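Local coordinates for lactococcal phage P2 ORF15 (Lactococcus phage p2, PDB 2WZP), which is the distal tail protein (Dit) of the phage baseplate, probably joining the tail tube to the receptor-binding apparatus, at residues K53-P59 against E90-F96; G229-L235 against N311-F317. All blocks are in the same frame, centred on the assembly; numbering follows the deposited sequence.

Contact 1. Residues K53-P59 against E90-F96; sequences KVRFYQP and EFKLETF
Phe56 and Phe91 stack on one face of an antiparallel strand pair, 54-57 against 90-95, in the N-terminal domain's seven-stranded sheet, where 54-57 is outermost within this chain. The stack is offset, with centroids 4.5 Å apart and planes at 25°, and Phe56 CD2 sits over the centre of the Phe91 ring. Leu93 has its CG anti to the backbone N (chi1 167°), and Leu93 CD1 reaches both the edge of the Phe56 ring and, at 3.6 Å, Val54 CG1. Branched aliphatic and aromatic groups suit this buried face: Leu106 and Phe110 of helix 100-115 close over Val54, while Ile156 and Ile35 press on Phe56. Thr95 fits among them because Asn103 and the backbone of Phe152 satisfy its hydroxyl.

The other face, with Arg55, Tyr57, Lys92 and Glu94, is the more solvent-accessible, polar side. Tyr57 rests its ring edge on Glu94 CB, 3.8 Å from Tyr57 CE2, and meets Phe96 edge to edge, with Tyr57 OH at Phe96 CZ. Lys92 sends NZ to Gln58 OE1 at 2.7 Å, from above the amide plane. Phe96 offers a broad ring that the extended Arg55 side chain crosses at about a right angle, with Arg55 CB, CG and CD near Phe96 CE2. Arg55 NE is tied to Gly52 O, and the guanidinium lies flat on the Phe96 ring as a cation-pi stack, Arg55 CZ 4.2 Å from its centroid and 5° off the normal.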
loop_
_atom_site.group_PDB
_atom_site.type_symbol
_atom_site.label_atom_id
_atom_site.label_comp_id
_atom_site.label_asym_id
_atom_site.label_seq_id
_atom_site.Cartn_x
_atom_site.Cartn_y
_atom_site.Cartn_z
ATOM N N LYS M 53 -23.300 -21.529 -19.979
ATOM C CA LYS M 53 -22.880 -21.998 -18.660
ATOM C C LYS M 53 -21.422 -21.674 -18.378
ATOM O O LYS M 53 -20.983 -21.718 -17.231
ATOM C CB LYS M 53 -23.189 -23.490 -18.490
ATOM C CG LYS M 53 -24.675 -23.811 -18.652
ATOM C CD LYS M 53 -25.308 -24.352 -17.381
ATOM C CE LYS M 53 -26.528 -25.159 -17.724
ATOM N NZ LYS M 53 -26.972 -25.988 -16.576
ATOM N N VAL M 54 -20.678 -21.348 -19.440
ATOM C CA VAL M 54 -19.290 -20.909 -19.404
ATOM C C VAL M 54 -19.339 -19.505 -20.026
ATOM O O VAL M 54 -19.771 -19.370 -21.179
ATOM C CB VAL M 54 -18.356 -21.864 -20.192
ATOM C CG1 VAL M 54 -16.984 -21.234 -20.400
ATOM C CG2 VAL M 54 -18.210 -23.195 -19.480
ATOM N N ARG M 55 -18.930 -18.462 -19.256
ATOM C CA ARG M 55 -18.932 -17.062 -19.712
ATOM C C ARG M 55 -17.599 -16.337 -19.593
ATOM O O ARG M 55 -16.800 -16.633 -18.699
ATOM C CB ARG M 55 -20.006 -16.264 -18.971
ATOM C CG ARG M 55 -21.395 -16.809 -19.188
ATOM C CD ARG M 55 -22.437 -15.928 -18.578
ATOM N NE ARG M 55 -23.650 -16.697 -18.329
ATOM C CZ ARG M 55 -24.718 -16.214 -17.715
ATOM N NH1 ARG M 55 -24.743 -14.953 -17.305
ATOM N NH2 ARG M 55 -25.782 -16.979 -17.528
ATOM N N PHE M 56 -17.394 -15.341 -20.478
ATOM C CA PHE M 56 -16.223 -14.460 -20.499
ATOM C C PHE M 56 -16.691 -13.087 -20.084
ATOM O O PHE M 56 -17.726 -12.611 -20.567
ATOM C CB PHE M 56 -15.630 -14.342 -21.906
ATOM C CG PHE M 56 -14.765 -15.457 -22.438
ATOM C CD1 PHE M 56 -14.502 -16.599 -21.668
ATOM C CD2 PHE M 56 -14.215 -15.375 -23.711
ATOM C CE1 PHE M 56 -13.728 -17.639 -22.176
ATOM C CE2 PHE M 56 -13.425 -16.412 -24.214
ATOM C CZ PHE M 56 -13.197 -17.538 -23.445
ATOM N N TYR M 57 -15.923 -12.444 -19.208
ATOM C CA TYR M 57 -16.181 -11.098 -18.719
ATOM C C TYR M 57 -14.893 -10.317 -18.785
ATOM O O TYR M 57 -13.811 -10.886 -18.676
ATOM C CB TYR M 57 -16.635 -11.133 -17.243
ATOM C CG TYR M 57 -17.967 -11.810 -17.007
ATOM C CD1 TYR M 57 -19.158 -11.106 -17.122
ATOM C CD2 TYR M 57 -18.037 -13.154 -16.639
ATOM C CE1 TYR M 57 -20.392 -11.726 -16.915
ATOM C CE2 TYR M 57 -19.268 -13.781 -16.404
ATOM C CZ TYR M 57 -20.445 -13.060 -16.543
ATOM O OH TYR M 57 -21.679 -13.636 -16.309
ATOM N N GLN M 58 -15.023 -8.999 -18.936
ATOM C CA GLN M 58 -13.943 -8.025 -18.863
ATOM C C GLN M 58 -12.688 -8.301 -19.692
ATOM O O GLN M 58 -11.626 -8.556 -19.109
ATOM C CB GLN M 58 -13.592 -7.766 -17.394
ATOM C CG GLN M 58 -14.694 -7.051 -16.616
ATOM C CD GLN M 58 -14.591 -7.332 -15.143
ATOM O OE1 GLN M 58 -13.557 -7.094 -14.503
ATOM N NE2 GLN M 58 -15.661 -7.862 -14.572
ATOM N N PRO M 59 -12.767 -8.199 -21.043
ATOM C CA PRO M 59 -11.544 -8.359 -21.858
ATOM C C PRO M 59 -10.509 -7.333 -21.419
ATOM O O PRO M 59 -10.852 -6.165 -21.196
ATOM C CB PRO M 59 -12.013 -8.061 -23.286
ATOM C CG PRO M 59 -13.306 -7.328 -23.129
ATOM C CD PRO M 59 -13.933 -7.852 -21.882
ATOM N N GLU M 90 -7.044 -11.147 -22.316
ATOM C CA GLU M 90 -7.286 -11.881 -21.100
ATOM C C GLU M 90 -8.729 -11.609 -20.703
ATOM O O GLU M 90 -9.190 -10.478 -20.777
ATOM C CB GLU M 90 -6.317 -11.463 -20.015
ATOM C CG GLU M 90 -6.432 -12.312 -18.765
ATOM C CD GLU M 90 -5.596 -11.795 -17.629
ATOM O OE1 GLU M 90 -6.174 -11.476 -16.567
ATOM O OE2 GLU M 90 -4.361 -11.697 -17.802
ATOM N N PHE M 91 -9.456 -12.666 -20.371
ATOM C CA PHE M 91 -10.838 -12.589 -19.926
ATOM C C PHE M 91 -10.936 -13.254 -18.547
ATOM O O PHE M 91 -10.096 -14.085 -18.190
ATOM C CB PHE M 91 -11.738 -13.397 -20.870
ATOM C CG PHE M 91 -11.964 -12.867 -22.258
ATOM C CD1 PHE M 91 -12.951 -11.921 -22.505
ATOM C CD2 PHE M 91 -11.290 -13.416 -23.344
ATOM C CE1 PHE M 91 -13.213 -11.486 -23.801
ATOM C CE2 PHE M 91 -11.562 -12.993 -24.645
ATOM C CZ PHE M 91 -12.519 -12.025 -24.865
ATOM N N LYS M 92 -11.971 -12.886 -17.794
ATOM C CA LYS M 92 -12.370 -13.502 -16.551
ATOM C C LYS M 92 -13.276 -14.654 -17.059
ATOM O O LYS M 92 -14.163 -14.419 -17.882
ATOM C CB LYS M 92 -13.209 -12.522 -15.707
ATOM C CG LYS M 92 -12.413 -11.591 -14.828
ATOM C CD LYS M 92 -13.334 -10.885 -13.848
ATOM C CE LYS M 92 -12.590 -10.076 -12.807
ATOM N NZ LYS M 92 -11.908 -8.874 -13.375
ATOM N N LEU M 93 -13.010 -15.890 -16.622
ATOM C CA LEU M 93 -13.759 -17.071 -17.052
ATOM C C LEU M 93 -14.545 -17.556 -15.840
ATOM O O LEU M 93 -13.976 -17.859 -14.787
ATOM C CB LEU M 93 -12.781 -18.132 -17.638
ATOM C CG LEU M 93 -13.232 -19.588 -17.892
ATOM C CD1 LEU M 93 -14.006 -19.696 -19.159
ATOM C CD2 LEU M 93 -12.047 -20.467 -18.117
ATOM N N GLU M 94 -15.859 -17.493 -15.959
ATOM C CA GLU M 94 -16.784 -17.862 -14.906
ATOM C C GLU M 94 -17.718 -18.980 -15.364
ATOM O O GLU M 94 -18.149 -18.985 -16.535
ATOM C CB GLU M 94 -17.566 -16.625 -14.472
ATOM C CG GLU M 94 -16.841 -15.820 -13.402
ATOM C CD GLU M 94 -17.631 -14.698 -12.753
ATOM O OE1 GLU M 94 -18.878 -14.801 -12.661
ATOM O OE2 GLU M 94 -16.990 -13.721 -12.304
ATOM N N THR M 95 -17.999 -19.950 -14.459
ATOM C CA THR M 95 -18.918 -21.074 -14.760
ATOM C C THR M 95 -20.231 -20.973 -13.992
ATOM O O THR M 95 -20.276 -20.363 -12.919
ATOM C CB THR M 95 -18.260 -22.452 -14.718
ATOM O OG1 THR M 95 -18.064 -22.874 -13.364
ATOM C CG2 THR M 95 -16.963 -22.528 -15.548
ATOM N N PHE M 96 -21.321 -21.496 -14.588
ATOM C CA PHE M 96 -22.679 -21.409 -14.039
ATOM C C PHE M 96 -23.384 -22.777 -13.948
ATOM O O PHE M 96 -24.591 -22.877 -14.157
ATOM C CB PHE M 96 -23.499 -20.316 -14.776
ATOM C CG PHE M 96 -22.811 -18.964 -14.770
ATOM C CD1 PHE M 96 -23.152 -17.989 -13.835
ATOM C CD2 PHE M 96 -21.799 -18.673 -15.679
ATOM C CE1 PHE M 96 -22.481 -16.750 -13.804
ATOM C CE2 PHE M 96 -21.110 -17.453 -15.622
ATOM C CZ PHE M 96 -21.464 -16.490 -14.697
#

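Contact 2. Residues G229-L235 against N311-F317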
loop_
_atom_site.group_PDB
_atom_site.type_symbol
_atom_site.label_atom_id
_atom_site.label_comp_id
_atom_site.label_asym_id
_atom_site.label_seq_id
_atom_site.Cartn_x
_atom_site.Cartn_y
_atom_site.Cartn_z
ATOM N N GLY M 229 -9.135 -19.377 -52.677
ATOM C CA GLY M 229 -9.894 -19.478 -53.917
ATOM C C GLY M 229 -9.808 -20.799 -54.629
ATOM O O GLY M 229 -8.858 -21.566 -54.424
ATOM N N ILE M 230 -10.836 -21.058 -55.461
ATOM C CA ILE M 230 -10.993 -22.220 -56.350
ATOM C C ILE M 230 -10.958 -21.637 -57.733
ATOM O O ILE M 230 -11.814 -20.826 -58.066
ATOM C CB ILE M 230 -12.282 -23.037 -56.076
ATOM C CG1 ILE M 230 -12.248 -23.597 -54.636
ATOM C CG2 ILE M 230 -12.492 -24.142 -57.129
ATOM C CD1 ILE M 230 -12.295 -25.092 -54.472
ATOM N N LEU M 231 -9.910 -21.984 -58.496
ATOM C CA LEU M 231 -9.638 -21.497 -59.839
ATOM C C LEU M 231 -9.992 -22.571 -60.848
ATOM O O LEU M 231 -9.605 -23.724 -60.672
ATOM C CB LEU M 231 -8.147 -21.097 -59.989
ATOM C CG LEU M 231 -7.447 -20.313 -58.836
ATOM C CD1 LEU M 231 -5.983 -20.072 -59.156
ATOM C CD2 LEU M 231 -8.097 -18.983 -58.576
ATOM N N TYR M 232 -10.753 -22.198 -61.906
ATOM C CA TYR M 232 -11.130 -23.118 -62.985
ATOM C C TYR M 232 -10.382 -22.749 -64.285
ATOM O O TYR M 232 -10.797 -21.819 -64.998
ATOM C CB TYR M 232 -12.665 -23.196 -63.179
ATOM C CG TYR M 232 -13.414 -23.741 -61.975
ATOM C CD1 TYR M 232 -13.570 -25.112 -61.787
ATOM C CD2 TYR M 232 -13.958 -22.886 -61.020
ATOM C CE1 TYR M 232 -14.273 -25.619 -60.694
ATOM C CE2 TYR M 232 -14.658 -23.380 -59.919
ATOM C CZ TYR M 232 -14.834 -24.749 -59.777
ATOM O OH TYR M 232 -15.502 -25.257 -58.692
ATOM N N PRO M 233 -9.262 -23.459 -64.595
ATOM C CA PRO M 233 -8.511 -23.146 -65.840
ATOM C C PRO M 233 -9.323 -23.317 -67.125
ATOM O O PRO M 233 -10.282 -24.090 -67.165
ATOM C CB PRO M 233 -7.288 -24.070 -65.787
ATOM C CG PRO M 233 -7.254 -24.643 -64.377
ATOM C CD PRO M 233 -8.647 -24.580 -63.843
ATOM N N LYS M 234 -8.980 -22.534 -68.151
ATOM C CA LYS M 234 -9.697 -22.542 -69.423
ATOM C C LYS M 234 -9.013 -23.402 -70.475
ATOM O O LYS M 234 -9.567 -24.431 -70.862
ATOM C CB LYS M 234 -9.935 -21.098 -69.929
ATOM C CG LYS M 234 -11.024 -20.963 -70.982
ATOM C CD LYS M 234 -11.407 -19.521 -71.199
ATOM C CE LYS M 234 -12.768 -19.369 -71.844
ATOM N NZ LYS M 234 -13.649 -18.438 -71.057
ATOM N N LEU M 235 -7.872 -22.933 -71.011
ATOM C CA LEU M 235 -7.124 -23.602 -72.066
ATOM C C LEU M 235 -6.056 -24.536 -71.536
ATOM O O LEU M 235 -5.335 -24.206 -70.581
ATOM C CB LEU M 235 -6.496 -22.580 -73.033
ATOM C CG LEU M 235 -7.430 -21.572 -73.708
ATOM C CD1 LEU M 235 -6.643 -20.537 -74.469
ATOM C CD2 LEU M 235 -8.441 -22.266 -74.603
ATOM N N ASN M 311 -6.105 -17.124 -67.694
ATOM C CA ASN M 311 -6.576 -18.340 -68.334
ATOM C C ASN M 311 -7.554 -19.119 -67.457
ATOM O O ASN M 311 -7.440 -20.333 -67.323
ATOM C CB ASN M 311 -5.387 -19.185 -68.820
ATOM C CG ASN M 311 -5.765 -20.418 -69.550
ATOM O OD1 ASN M 311 -6.787 -20.461 -70.227
ATOM N ND2 ASN M 311 -4.987 -21.469 -69.366
ATOM N N LEU M 312 -8.536 -18.412 -66.868
ATOM C CA LEU M 312 -9.554 -19.055 -66.033
ATOM C C LEU M 312 -10.906 -18.744 -66.587
ATOM O O LEU M 312 -11.150 -17.613 -67.034
ATOM C CB LEU M 312 -9.519 -18.609 -64.552
ATOM C CG LEU M 312 -8.195 -18.673 -63.779
ATOM C CD1 LEU M 312 -8.385 -18.143 -62.375
ATOM C CD2 LEU M 312 -7.653 -20.106 -63.716
ATOM N N SER M 313 -11.816 -19.721 -66.508
ATOM C CA SER M 313 -13.175 -19.483 -66.934
ATOM C C SER M 313 -13.962 -18.851 -65.781
ATOM O O SER M 313 -14.868 -18.061 -66.005
ATOM C CB SER M 313 -13.818 -20.779 -67.402
ATOM O OG SER M 313 -13.796 -21.759 -66.380
ATOM N N LYS M 314 -13.589 -19.190 -64.545
ATOM C CA LYS M 314 -14.234 -18.782 -63.302
ATOM C C LYS M 314 -13.239 -18.944 -62.147
ATOM O O LYS M 314 -12.293 -19.737 -62.242
ATOM C CB LYS M 314 -15.452 -19.715 -63.069
ATOM C CG LYS M 314 -16.494 -19.237 -62.056
ATOM C CD LYS M 314 -17.558 -20.309 -61.803
ATOM C CE LYS M 314 -18.914 -19.722 -61.483
ATOM N NZ LYS M 314 -19.871 -20.743 -60.967
ATOM N N ALA M 315 -13.480 -18.204 -61.058
ATOM C CA ALA M 315 -12.749 -18.254 -59.789
ATOM C C ALA M 315 -13.734 -17.926 -58.677
ATOM O O ALA M 315 -14.562 -17.022 -58.822
ATOM C CB ALA M 315 -11.597 -17.257 -59.777
ATOM N N GLU M 316 -13.680 -18.685 -57.585
ATOM C CA GLU M 316 -14.540 -18.487 -56.424
ATOM C C GLU M 316 -13.610 -18.224 -55.263
ATOM O O GLU M 316 -12.785 -19.070 -54.927
ATOM C CB GLU M 316 -15.404 -19.733 -56.172
ATOM C CG GLU M 316 -16.430 -19.980 -57.261
ATOM C CD GLU M 316 -17.842 -19.498 -57.001
ATOM O OE1 GLU M 316 -18.786 -20.099 -57.561
ATOM O OE2 GLU M 316 -18.007 -18.527 -56.232
ATOM N N PHE M 317 -13.724 -17.031 -54.691
ATOM C CA PHE M 317 -12.914 -16.567 -53.567
ATOM C C PHE M 317 -13.677 -16.485 -52.245
ATOM O O PHE M 317 -14.889 -16.242 -52.220
ATOM C CB PHE M 317 -12.315 -15.191 -53.911
ATOM C CG PHE M 317 -10.981 -15.189 -54.622
ATOM C CD1 PHE M 317 -9.988 -14.289 -54.263
ATOM C CD2 PHE M 317 -10.722 -16.081 -55.658
ATOM C CE1 PHE M 317 -8.771 -14.267 -54.933
ATOM C CE2 PHE M 317 -9.488 -16.087 -56.301
ATOM C CZ PHE M 317 -8.516 -15.189 -55.922
#
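Tyr232 O is gripped where the chain turns its corner at Ser313: Ser313 N donates to it at 2.8 Å, nearly in line with the carbonyl, and Leu312 CA adds a CA-H...O contact. Just before the corner, at Asn311, a second polar clasp ties the two segments. Asn311 swings its side chain out opposite its own N (chi1 -177°), which lays the amide against Leu235 as another backbone would. Asn311 OD1 accepts from Leu235 N at 2.8 Å on a lone pair, and Asn311 ND2 donates to Leu235 O at 3.0 Å, with the acceptor in the amide plane. Asparagine suits the place twice over, since its short amide offers both a donor and an acceptor and its backbone readily adopts the left-handed conformation found here. Asn311 O also takes Lys234 N, which lies above the carbonyl plane.

Along the strands the packing is apolar on one face. Leu231 CB lies 3.8 Å from Leu312 CD1, and Leu231 CD2 approaches the edge of the Phe317 ring, 3.9 Å from Phe317 CE2. Small Ala315 leaves room for these larger groups, and Gly229, lacking a side chain, lets Phe317 CD2 come within 3.9 Å of Gly229 CA. Phe227 and Phe172 add further rings around Phe317. On the opposite face Ile230, Tyr232 and Glu316 touch the chain of another protein, while Glu316 OE2 bonds Thr171 OG1. Because Val242 and Leu309 of a second sheet cover the Leu231 and Ala315 face, the pair forms part of an antiparallel beta-sandwich, consistent with the galectin-like C-terminal domain of Dit proteins.

How the contacts relate
The two contacts belong to different domains of an elongated chain. Contact 1 lies in the N-terminal domain and contact 2 in the C-terminal one, on opposite sides of the chain's centre, the centre of contact 1 about 28 Å and that of contact 2 about 18 Å from it. The two contact centres are about 45 Å apart, and even their nearest atoms do not touch. Along the sequence they follow in series, contact 1 closing before contact 2 opens. Both are antiparallel strand pairs, but contact 1 involves an outermost strand of its sheet within this chain, whereas contact 2 joins two interior strands. Outwardly, contact 1 touches a like subunit, where Pro59 packs on its Glu144, and contact 2 an unlike chain.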